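PDB 7BFK: angiogenin-1 from Salmo salar, which probably cleaves RNA as a secreted endonuclease of the pancreatic ribonuclease family. Local coordinates for residues Asn8-Lys12 and Gln13-Gly17; Asp52-Gln55 and Ala56-Thr59; Gly17-Thr21 and Leu22-Ser26. All coordinates share one frame; numbering follows the deposited sequence.

Contact 1 (Asn8-Lys12 and Gln13-Gly17)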
ATOM      1  N   ASN A   8       5.541  10.534   0.718  1.00 26.24           N
ATOM      2  CA  ASN A   8       6.526   9.785   1.545  1.00 25.63           C
ATOM      3  C   ASN A   8       5.781   8.760   2.407  1.00 27.22           C
ATOM      4  O   ASN A   8       6.250   7.615   2.536  1.00 24.87           O
ATOM      5  CB  ASN A   8       7.388  10.698   2.421  1.00 26.75           C
ATOM      6  CG  ASN A   8       8.376  11.496   1.601  1.00 30.07           C
ATOM      7  OD1 ASN A   8       8.008  12.466   0.931  1.00 28.41           O
ATOM      8  ND2 ASN A   8       9.630  11.073   1.630  1.00 34.00           N
ATOM      9  N   HIS A   9       4.666   9.168   3.002  1.00 30.15           N
ATOM     10  CA  HIS A   9       3.840   8.271   3.849  1.00 30.34           C
ATOM     11  C   HIS A   9       3.350   7.091   2.975  1.00 27.25           C
ATOM     12  O   HIS A   9       3.425   5.947   3.419  1.00 25.81           O
ATOM     13  CB  HIS A   9       2.697   9.056   4.485  1.00 36.36           C
ATOM     14  CG  HIS A   9       2.175   8.419   5.731  1.00 44.21           C
ATOM     15  ND1 HIS A   9       2.325   7.063   5.987  1.00 51.00           N
ATOM     16  CD2 HIS A   9       1.459   8.920   6.757  1.00 52.61           C
ATOM     17  CE1 HIS A   9       1.754   6.767   7.137  1.00 52.33           C
ATOM     18  NE2 HIS A   9       1.205   7.890   7.629  1.00 60.29           N
ATOM     19  N   PHE A  10       2.882   7.378   1.773  1.00 26.91           N
ATOM     20  CA  PHE A  10       2.377   6.353   0.812  1.00 25.43           C
ATOM     21  C   PHE A  10       3.486   5.346   0.509  1.00 27.72           C
ATOM     22  O   PHE A  10       3.252   4.140   0.627  1.00 25.87           O
ATOM     23  CB  PHE A  10       1.857   7.013  -0.456  1.00 25.23           C
ATOM     24  CG  PHE A  10       1.398   6.022  -1.494  1.00 24.76           C
ATOM     25  CD1 PHE A  10       2.305   5.396  -2.329  1.00 27.44           C
ATOM     26  CD2 PHE A  10       0.054   5.690  -1.603  1.00 27.15           C
ATOM     27  CE1 PHE A  10       1.880   4.451  -3.255  1.00 26.58           C
ATOM     28  CE2 PHE A  10      -0.370   4.753  -2.541  1.00 25.14           C
ATOM     29  CZ  PHE A  10       0.538   4.144  -3.359  1.00 25.07           C
ATOM     30  N   LEU A  11       4.688   5.830   0.165  1.00 26.88           N
ATOM     31  CA  LEU A  11       5.828   4.940  -0.148  1.00 27.85           C
ATOM     32  C   LEU A  11       6.134   4.050   1.054  1.00 27.50           C
ATOM     33  O   LEU A  11       6.314   2.839   0.848  1.00 28.45           O
ATOM     34  CB  LEU A  11       7.036   5.788  -0.536  1.00 28.32           C
ATOM     35  CG  LEU A  11       6.889   6.587  -1.816  1.00 27.27           C
ATOM     36  CD1 LEU A  11       8.158   7.399  -2.073  1.00 29.53           C
ATOM     37  CD2 LEU A  11       6.605   5.659  -3.007  1.00 26.62           C
ATOM     38  N   LYS A  12       6.201   4.613   2.262  1.00 30.07           N
ATOM     39  CA  LYS A  12       6.521   3.849   3.496  1.00 32.47           C
ATOM     40  C   LYS A  12       5.460   2.764   3.721  1.00 31.56           C
ATOM     41  O   LYS A  12       5.815   1.645   4.027  1.00 30.71           O
ATOM     42  CB  LYS A  12       6.555   4.760   4.729  1.00 37.48           C
ATOM     43  CG  LYS A  12       7.771   5.673   4.872  1.00 47.91           C
ATOM     44  CD  LYS A  12       7.548   6.731   5.968  1.00 48.95           C
ATOM     45  CE  LYS A  12       8.519   7.895   5.949  1.00 55.04           C
ATOM     46  NZ  LYS A  12       9.772   7.596   6.679  1.00 54.90           N
ATOM     47  N   GLN A  13       4.189   3.104   3.551  1.00 28.17           N
ATOM     48  CA  GLN A  13       3.064   2.161   3.778  1.00 29.60           C
ATOM     49  C   GLN A  13       2.896   1.132   2.635  1.00 32.03           C
ATOM     50  O   GLN A  13       2.505   0.002   2.951  1.00 29.57           O
ATOM     51  CB  GLN A  13       1.781   2.964   3.893  1.00 31.80           C
ATOM     52  CG  GLN A  13       0.568   2.130   4.230  1.00 41.11           C
ATOM     53  CD  GLN A  13      -0.484   3.000   4.863  1.00 47.01           C
ATOM     54  OE1 GLN A  13      -1.548   3.232   4.304  1.00 56.36           O
ATOM     55  NE2 GLN A  13      -0.149   3.544   6.020  1.00 48.98           N
ATOM     56  N   HIS A  14       3.181   1.480   1.371  1.00 30.02           N
ATOM     57  CA  HIS A  14       2.766   0.629   0.222  1.00 28.22           C
ATOM     58  C   HIS A  14       3.838   0.336  -0.825  1.00 32.17           C
ATOM     59  O   HIS A  14       3.473  -0.356  -1.780  1.00 32.41           O
ATOM     60  CB  HIS A  14       1.584   1.286  -0.505  1.00 27.49           C
ATOM     61  CG  HIS A  14       0.355   1.384   0.326  1.00 25.70           C
ATOM     62  ND1 HIS A  14      -0.342   0.271   0.732  1.00 23.97           N
ATOM     63  CD2 HIS A  14      -0.330   2.444   0.794  1.00 26.73           C
ATOM     64  CE1 HIS A  14      -1.360   0.644   1.469  1.00 27.93           C
ATOM     65  NE2 HIS A  14      -1.381   1.964   1.512  1.00 25.67           N
ATOM     66  N   VAL A  15       5.073   0.832  -0.737  1.00 27.50           N
ATOM     67  CA  VAL A  15       6.048   0.558  -1.835  1.00 29.32           C
ATOM     68  C   VAL A  15       7.315  -0.104  -1.254  1.00 31.42           C
ATOM     69  O   VAL A  15       8.037   0.574  -0.494  1.00 33.56           O
ATOM     70  CB  VAL A  15       6.343   1.834  -2.647  1.00 29.28           C
ATOM     71  CG1 VAL A  15       7.330   1.593  -3.768  1.00 31.19           C
ATOM     72  CG2 VAL A  15       5.063   2.467  -3.195  1.00 30.26           C
ATOM     73  N   ASP A  16       7.572  -1.374  -1.606  1.00 31.37           N
ATOM     74  CA  ASP A  16       8.766  -2.147  -1.149  1.00 31.20           C
ATOM     75  C   ASP A  16       9.149  -3.209  -2.190  1.00 32.04           C
ATOM     76  O   ASP A  16       8.545  -4.314  -2.209  1.00 33.36           O
ATOM     77  CB  ASP A  16       8.553  -2.754   0.240  1.00 33.62           C
ATOM     78  CG  ASP A  16       9.751  -3.548   0.744  1.00 36.12           C
ATOM     79  OD1 ASP A  16      10.819  -3.482   0.103  1.00 39.92           O
ATOM     80  OD2 ASP A  16       9.596  -4.230   1.754  1.00 37.14           O
ATOM     81  N   GLY A  17      10.143  -2.883  -3.014  1.00 32.50           N
ATOM     82  CA  GLY A  17      10.675  -3.751  -4.076  1.00 36.05           C
ATOM     83  C   GLY A  17      11.193  -5.082  -3.544  1.00 37.30           C
ATOM     84  O   GLY A  17      11.225  -6.015  -4.317  1.00 36.91           O
TER
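H14 and F10 meet one turn apart on helix 5-14, the N-terminal helix of the pancreatic ribonuclease fold, with the histidine's methylene over the phenylalanine ring. H14 CB lies 4.3 Å from the centroid of the F10 ring and 16° off its normal, a CH-pi contact over one face. The H14 ring follows over that face with its CD2 atom, but the two planes stand at 50° and their centroids 5.3 Å apart, so the rings pair obliquely. F10 reaches this place because its CG is anti to the backbone N (chi1 177°), which sets the ring beside its own carbonyl carbon and brings its far end near the next turn. The backbone holds the pair in register: H14 N bonds to F10 O at 2.8 Å, while Q13 N binds H9 O at 2.9 Å and V15 N binds L11 O at 2.8 Å. The polar end of H14 is set from outside, by a hydrogen bond from ND1 to T45 O. With K41 and H114 touching Q13, this corner is consistent with the active-site cleft of the family, where a histidine of the first helix serves in catalysis. On the helix flank H9 CE1 comes 3.9 Å from Q13 NE2, imidazole and amide planes steeply inclined to each other, and H9 also meets H114 edge-to-face. V15 lies alongside L11, pointing the same way, and its CG2 methyl fits against both neighbours of the previous turn, 3.5 Å from L11 CD2 and 3.8 Å from F10 CE1.

Contact 2 (Asp52-Gln55 and Ala56-Thr59)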
ATOM      1  N   ASP A  52       9.333   5.861  -8.676  1.00 34.93           N
ATOM      2  CA  ASP A  52       9.105   6.465 -10.016  1.00 37.68           C
ATOM      3  C   ASP A  52       8.017   5.701 -10.772  1.00 32.42           C
ATOM      4  O   ASP A  52       7.198   6.354 -11.396  1.00 35.39           O
ATOM      5  CB  ASP A  52      10.404   6.576 -10.808  1.00 44.00           C
ATOM      6  CG  ASP A  52      11.242   7.766 -10.356  1.00 45.62           C
ATOM      7  OD1 ASP A  52      10.845   8.438  -9.367  1.00 50.21           O
ATOM      8  OD2 ASP A  52      12.260   8.006 -10.976  1.00 54.59           O
ATOM      9  N   GLN A  53       7.988   4.378 -10.669  1.00 35.68           N
ATOM     10  CA  GLN A  53       7.011   3.519 -11.384  1.00 39.06           C
ATOM     11  C   GLN A  53       5.621   3.776 -10.807  1.00 36.82           C
ATOM     12  O   GLN A  53       4.635   3.743 -11.559  1.00 35.79           O
ATOM     13  CB  GLN A  53       7.330   2.031 -11.224  1.00 46.02           C
ATOM     14  CG  GLN A  53       8.742   1.606 -11.637  1.00 51.54           C
ATOM     15  CD  GLN A  53       8.882   0.099 -11.615  1.00 59.90           C
ATOM     16  OE1 GLN A  53       9.833  -0.465 -11.056  1.00 65.82           O
ATOM     17  NE2 GLN A  53       7.915  -0.578 -12.220  1.00 56.87           N
ATOM     18  N   VAL A  54       5.534   3.972  -9.500  1.00 32.32           N
ATOM     19  CA  VAL A  54       4.228   4.195  -8.827  1.00 32.02           C
ATOM     20  C   VAL A  54       3.811   5.655  -9.034  1.00 31.13           C
ATOM     21  O   VAL A  54       2.610   5.873  -9.282  1.00 29.73           O
ATOM     22  CB  VAL A  54       4.259   3.783  -7.341  1.00 33.69           C
ATOM     23  CG1 VAL A  54       2.892   3.936  -6.702  1.00 31.81           C
ATOM     24  CG2 VAL A  54       4.766   2.355  -7.167  1.00 34.32           C
ATOM     25  N   GLN A  55       4.743   6.621  -8.959  1.00 33.65           N
ATOM     26  CA  GLN A  55       4.397   8.055  -9.143  1.00 33.24           C
ATOM     27  C   GLN A  55       3.832   8.222 -10.562  1.00 33.41           C
ATOM     28  O   GLN A  55       2.861   8.980 -10.727  1.00 35.03           O
ATOM     29  CB  GLN A  55       5.583   8.988  -8.879  1.00 37.62           C
ATOM     30  CG  GLN A  55       5.221  10.463  -9.057  1.00 41.84           C
ATOM     31  CD  GLN A  55       6.304  11.434  -8.639  1.00 44.50           C
ATOM     32  OE1 GLN A  55       7.500  11.163  -8.743  1.00 48.33           O
ATOM     33  NE2 GLN A  55       5.879  12.590  -8.149  1.00 55.02           N
ATOM     34  N   ALA A  56       4.362   7.469 -11.521  1.00 33.84           N
ATOM     35  CA  ALA A  56       3.962   7.532 -12.946  1.00 35.64           C
ATOM     36  C   ALA A  56       2.461   7.235 -13.104  1.00 36.59           C
ATOM     37  O   ALA A  56       1.885   7.699 -14.093  1.00 39.00           O
ATOM     38  CB  ALA A  56       4.808   6.580 -13.762  1.00 38.85           C
ATOM     39  N   ILE A  57       1.849   6.473 -12.190  1.00 33.79           N
ATOM     40  CA  ILE A  57       0.390   6.140 -12.253  1.00 32.47           C
ATOM     41  C   ILE A  57      -0.411   7.448 -12.304  1.00 31.74           C
ATOM     42  O   ILE A  57      -1.480   7.480 -12.955  1.00 34.95           O
ATOM     43  CB  ILE A  57      -0.042   5.256 -11.063  1.00 27.56           C
ATOM     44  CG1 ILE A  57       0.612   3.878 -11.124  1.00 27.54           C
ATOM     45  CG2 ILE A  57      -1.562   5.144 -11.001  1.00 27.74           C
ATOM     46  CD1 ILE A  57       0.490   3.074  -9.845  1.00 28.40           C
ATOM     47  N   CYS A  58       0.105   8.473 -11.645  1.00 33.94           N
ATOM     48  CA  CYS A  58      -0.521   9.806 -11.509  1.00 35.67           C
ATOM     49  C   CYS A  58      -0.158  10.700 -12.708  1.00 39.31           C
ATOM     50  O   CYS A  58      -0.874  11.667 -12.925  1.00 43.81           O
ATOM     51  CB  CYS A  58      -0.086  10.470 -10.205  1.00 35.31           C
ATOM     52  SG  CYS A  58      -0.586   9.579  -8.700  1.00 35.75           S
ATOM     53  N   THR A  59       0.874  10.354 -13.488  1.00 40.84           N
ATOM     54  CA  THR A  59       1.386  11.221 -14.596  1.00 45.87           C
ATOM     55  C   THR A  59       1.598  10.461 -15.914  1.00 42.26           C
ATOM     56  O   THR A  59       2.705  10.544 -16.454  1.00 50.55           O
ATOM     57  CB  THR A  59       2.695  11.899 -14.178  1.00 45.03           C
ATOM     58  OG1 THR A  59       3.684  10.894 -13.932  1.00 46.97           O
ATOM     59  CG2 THR A  59       2.531  12.762 -12.948  1.00 48.78           C
TER
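A56 N donates to D52 O at 3.0 Å, an i+4 bond of the short helix 51-55, and beyond it the pattern tightens to i+3. I57 N reaches V54 O at 3.1 Å and C58 N reaches Q55 O at 2.9 Å. Both donors sit above the carbonyl planes rather than on a lone pair, by 60° at V54 and 42° at Q55, as the narrower winding of 3-10-like turns brings about. T59 N repeats the step, bonding to A56 O at 2.9 Å. On the buried side V54 and I57 lie side by side and point the same way. V54 CG1 meets I57 CD1 at 4.0 Å; CG1 of I57 is anti to its carbonyl carbon (chi1 -66°), which lays the chain back along the preceding turn, beside V54 O. The I57 side chain continues onto V103 and I105 of strand 93-108, and V54 onto F10 of helix 5-14. A56 CB rests against the carbonyls of D52 and Q53, 3.4 Å from D52 O. The Q55 chain is extended and its NE2 is bonded to K110 O. C58 CB lies 3.3 Å from Q55 O, while its sulfur is joined in a disulfide to C107. A short third helix unwinding into a cysteine that is tied to the long central strand is characteristic of the pancreatic ribonuclease fold.

Contact 3 (Gly17-Thr21 and Leu22-Ser26)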
ATOM      1  N   GLY A  17      10.143  -2.883  -3.014  1.00 32.50           N
ATOM      2  CA  GLY A  17      10.675  -3.751  -4.076  1.00 36.05           C
ATOM      3  C   GLY A  17      11.193  -5.082  -3.544  1.00 37.30           C
ATOM      4  O   GLY A  17      11.225  -6.015  -4.317  1.00 36.91           O
ATOM      5  N   GLU A  18      11.526  -5.178  -2.256  1.00 41.64           N
ATOM      6  CA  GLU A  18      12.101  -6.412  -1.639  1.00 47.28           C
ATOM      7  C   GLU A  18      11.081  -7.098  -0.719  1.00 46.77           C
ATOM      8  O   GLU A  18      11.471  -8.028  -0.001  1.00 43.10           O
ATOM      9  CB  GLU A  18      13.383  -6.059  -0.873  1.00 53.95           C
ATOM     10  CG  GLU A  18      14.469  -5.456  -1.760  1.00 55.91           C
ATOM     11  CD  GLU A  18      15.716  -4.958  -1.028  1.00 69.01           C
ATOM     12  OE1 GLU A  18      15.795  -5.130   0.209  1.00 71.07           O
ATOM     13  OE2 GLU A  18      16.609  -4.391  -1.696  1.00 69.09           O
ATOM     14  N   MET A  19       9.804  -6.714  -0.762  1.00 40.34           N
ATOM     15  CA  MET A  19       8.780  -7.342   0.109  1.00 35.63           C
ATOM     16  C   MET A  19       8.501  -8.781  -0.356  1.00 34.22           C
ATOM     17  O   MET A  19       8.554  -9.037  -1.575  1.00 38.05           O
ATOM     18  CB  MET A  19       7.474  -6.532   0.079  1.00 37.37           C
ATOM     19  CG  MET A  19       6.416  -7.089   0.964  1.00 37.14           C
ATOM     20  SD  MET A  19       6.899  -7.107   2.694  1.00 39.24           S
ATOM     21  CE  MET A  19       5.458  -7.902   3.404  1.00 36.86           C
ATOM     22  N   THR A  20       8.198  -9.686   0.580  1.00 35.92           N
ATOM     23  CA  THR A  20       7.778 -11.087   0.312  1.00 37.10           C
ATOM     24  C   THR A  20       6.673 -11.474   1.302  1.00 36.76           C
ATOM     25  O   THR A  20       6.519 -10.786   2.321  1.00 39.19           O
ATOM     26  CB  THR A  20       8.946 -12.080   0.418  1.00 40.43           C
ATOM     27  OG1 THR A  20       9.187 -12.334   1.806  1.00 43.18           O
ATOM     28  CG2 THR A  20      10.200 -11.588  -0.261  1.00 40.31           C
ATOM     29  N   THR A  21       5.947 -12.554   1.017  1.00 43.32           N
ATOM     30  CA  THR A  21       4.840 -13.074   1.858  1.00 44.63           C
ATOM     31  C   THR A  21       5.378 -13.393   3.259  1.00 49.59           C
ATOM     32  O   THR A  21       4.659 -13.146   4.253  1.00 52.61           O
ATOM     33  CB  THR A  21       4.195 -14.288   1.189  1.00 48.91           C
ATOM     34  OG1 THR A  21       5.226 -15.267   1.016  1.00 52.88           O
ATOM     35  CG2 THR A  21       3.569 -13.951  -0.148  1.00 41.92           C
ATOM     36  N   LEU A  22       6.608 -13.893   3.333  1.00 50.76           N
ATOM     37  CA  LEU A  22       7.266 -14.313   4.598  1.00 54.03           C
ATOM     38  C   LEU A  22       7.561 -13.093   5.480  1.00 51.82           C
ATOM     39  O   LEU A  22       7.746 -13.284   6.675  1.00 55.78           O
ATOM     40  CB  LEU A  22       8.556 -15.074   4.253  1.00 59.15           C
ATOM     41  CG  LEU A  22       8.374 -16.328   3.391  1.00 60.81           C
ATOM     42  CD1 LEU A  22       9.720 -16.956   3.042  1.00 61.38           C
ATOM     43  CD2 LEU A  22       7.476 -17.343   4.083  1.00 57.39           C
ATOM     44  N   LYS A  23       7.593 -11.878   4.919  1.00 53.44           N
ATOM     45  CA  LYS A  23       7.949 -10.645   5.674  1.00 44.19           C
ATOM     46  C   LYS A  23       6.708  -9.936   6.259  1.00 41.26           C
ATOM     47  O   LYS A  23       6.885  -8.826   6.818  1.00 43.44           O
ATOM     48  CB  LYS A  23       8.717  -9.679   4.768  1.00 49.73           C
ATOM     49  CG  LYS A  23      10.059 -10.185   4.247  1.00 52.93           C
ATOM     50  CD  LYS A  23      10.845  -9.097   3.546  1.00 52.94           C
ATOM     51  CE  LYS A  23      12.106  -9.588   2.873  1.00 55.01           C
ATOM     52  NZ  LYS A  23      12.813  -8.476   2.200  1.00 51.44           N
ATOM     53  N   CYS A  24       5.512 -10.522   6.172  1.00 43.09           N
ATOM     54  CA  CYS A  24       4.252  -9.860   6.635  1.00 41.95           C
ATOM     55  C   CYS A  24       4.327  -9.517   8.126  1.00 43.93           C
ATOM     56  O   CYS A  24       3.976  -8.383   8.484  1.00 46.58           O
ATOM     57  CB  CYS A  24       3.005 -10.680   6.320  1.00 44.22           C
ATOM     58  SG  CYS A  24       2.477 -10.499   4.596  1.00 43.30           S
ATOM     59  N   LYS A  25       4.795 -10.444   8.959  1.00 46.84           N
ATOM     60  CA  LYS A  25       4.868 -10.253  10.429  1.00 49.61           C
ATOM     61  C   LYS A  25       5.679  -8.990  10.750  1.00 46.57           C
ATOM     62  O   LYS A  25       5.148  -8.120  11.439  1.00 49.71           O
ATOM     63  CB  LYS A  25       5.449 -11.505  11.097  1.00 55.28           C
ATOM     64  CG  LYS A  25       5.577 -11.421  12.610  1.00 61.98           C
ATOM     65  CD  LYS A  25       5.920 -12.740  13.270  1.00 68.54           C
ATOM     66  CE  LYS A  25       6.082 -12.618  14.771  1.00 77.16           C
ATOM     67  NZ  LYS A  25       4.887 -12.004  15.399  1.00 76.61           N
ATOM     68  N   SER A  26       6.903  -8.876  10.239  1.00 50.64           N
ATOM     69  CA  SER A  26       7.821  -7.743  10.545  1.00 52.33           C
ATOM     70  C   SER A  26       7.279  -6.430   9.959  1.00 48.35           C
ATOM     71  O   SER A  26       7.276  -5.425  10.694  1.00 49.95           O
ATOM     72  CB  SER A  26       9.242  -8.029  10.092  1.00 52.11           C
ATOM     73  OG  SER A  26       9.303  -8.283   8.698  1.00 56.45           O
TER
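K23 reaches back to E18 with a side chain extended beyond CG, and its NZ donates to E18 O at 2.6 Å from above the carbonyl plane. This link spans the turn that leads into helix 24-32, the second helix of the ribonuclease fold, with K23 at the N-cap position. The turn itself is closed by K23 N to T20 O at 3.0 Å, its donor lying 60° out of the carbonyl plane, and by a weak bond from C24 N to T21 O at 3.4 Å. At the helix start, S26 OG bonds to K23 O at 3.1 Å. Outward from these bonds, the aliphatic part of K23 crosses T20 at a slant, K23 CG lying 3.4 Å from T20 OG1; the nearby T20 N is buried without a partner. With an alanine in place of K23, E18 O has no ammonium group to accept from, and the loop before the helix would probably be freer to shift. On the inner side M19 runs past K23 in the opposite direction, its SD 3.8 Å from K23 CB. M19 bends at its second torsion (chi2 61°), which brings the methyl against K23 C and C24 N at the start of the helix while the side chain also touches V79 and C81 of strand 76-85. C24 is disulfide-bonded to that same C81, and the M19 CE methyl ends 4.1 Å from C24 SG.

How the contacts relate
Contacts 1 and 3 are consecutive along the chain and share G17, where the loop after helix 5-14 leads into helix 24-32; their centres are about 13 Å apart and they touch nowhere else. Contact 2 comes later in sequence but packs directly on contact 1, its centre also about 13 Å away: V54 CG1 lies 3.6 Å from F10 CE1, and V54 CG2 lies 4.0 Å from V15 CG2. Contacts 2 and 3 sit on different parts of the fold, centres about 23 Å and nearest atoms about 8 Å apart. Contact 1 brings side chains to the probable active-site cleft, near K41 and H114, whereas contacts 2 and 3 each hold one disulfide cysteine tied to the sheet.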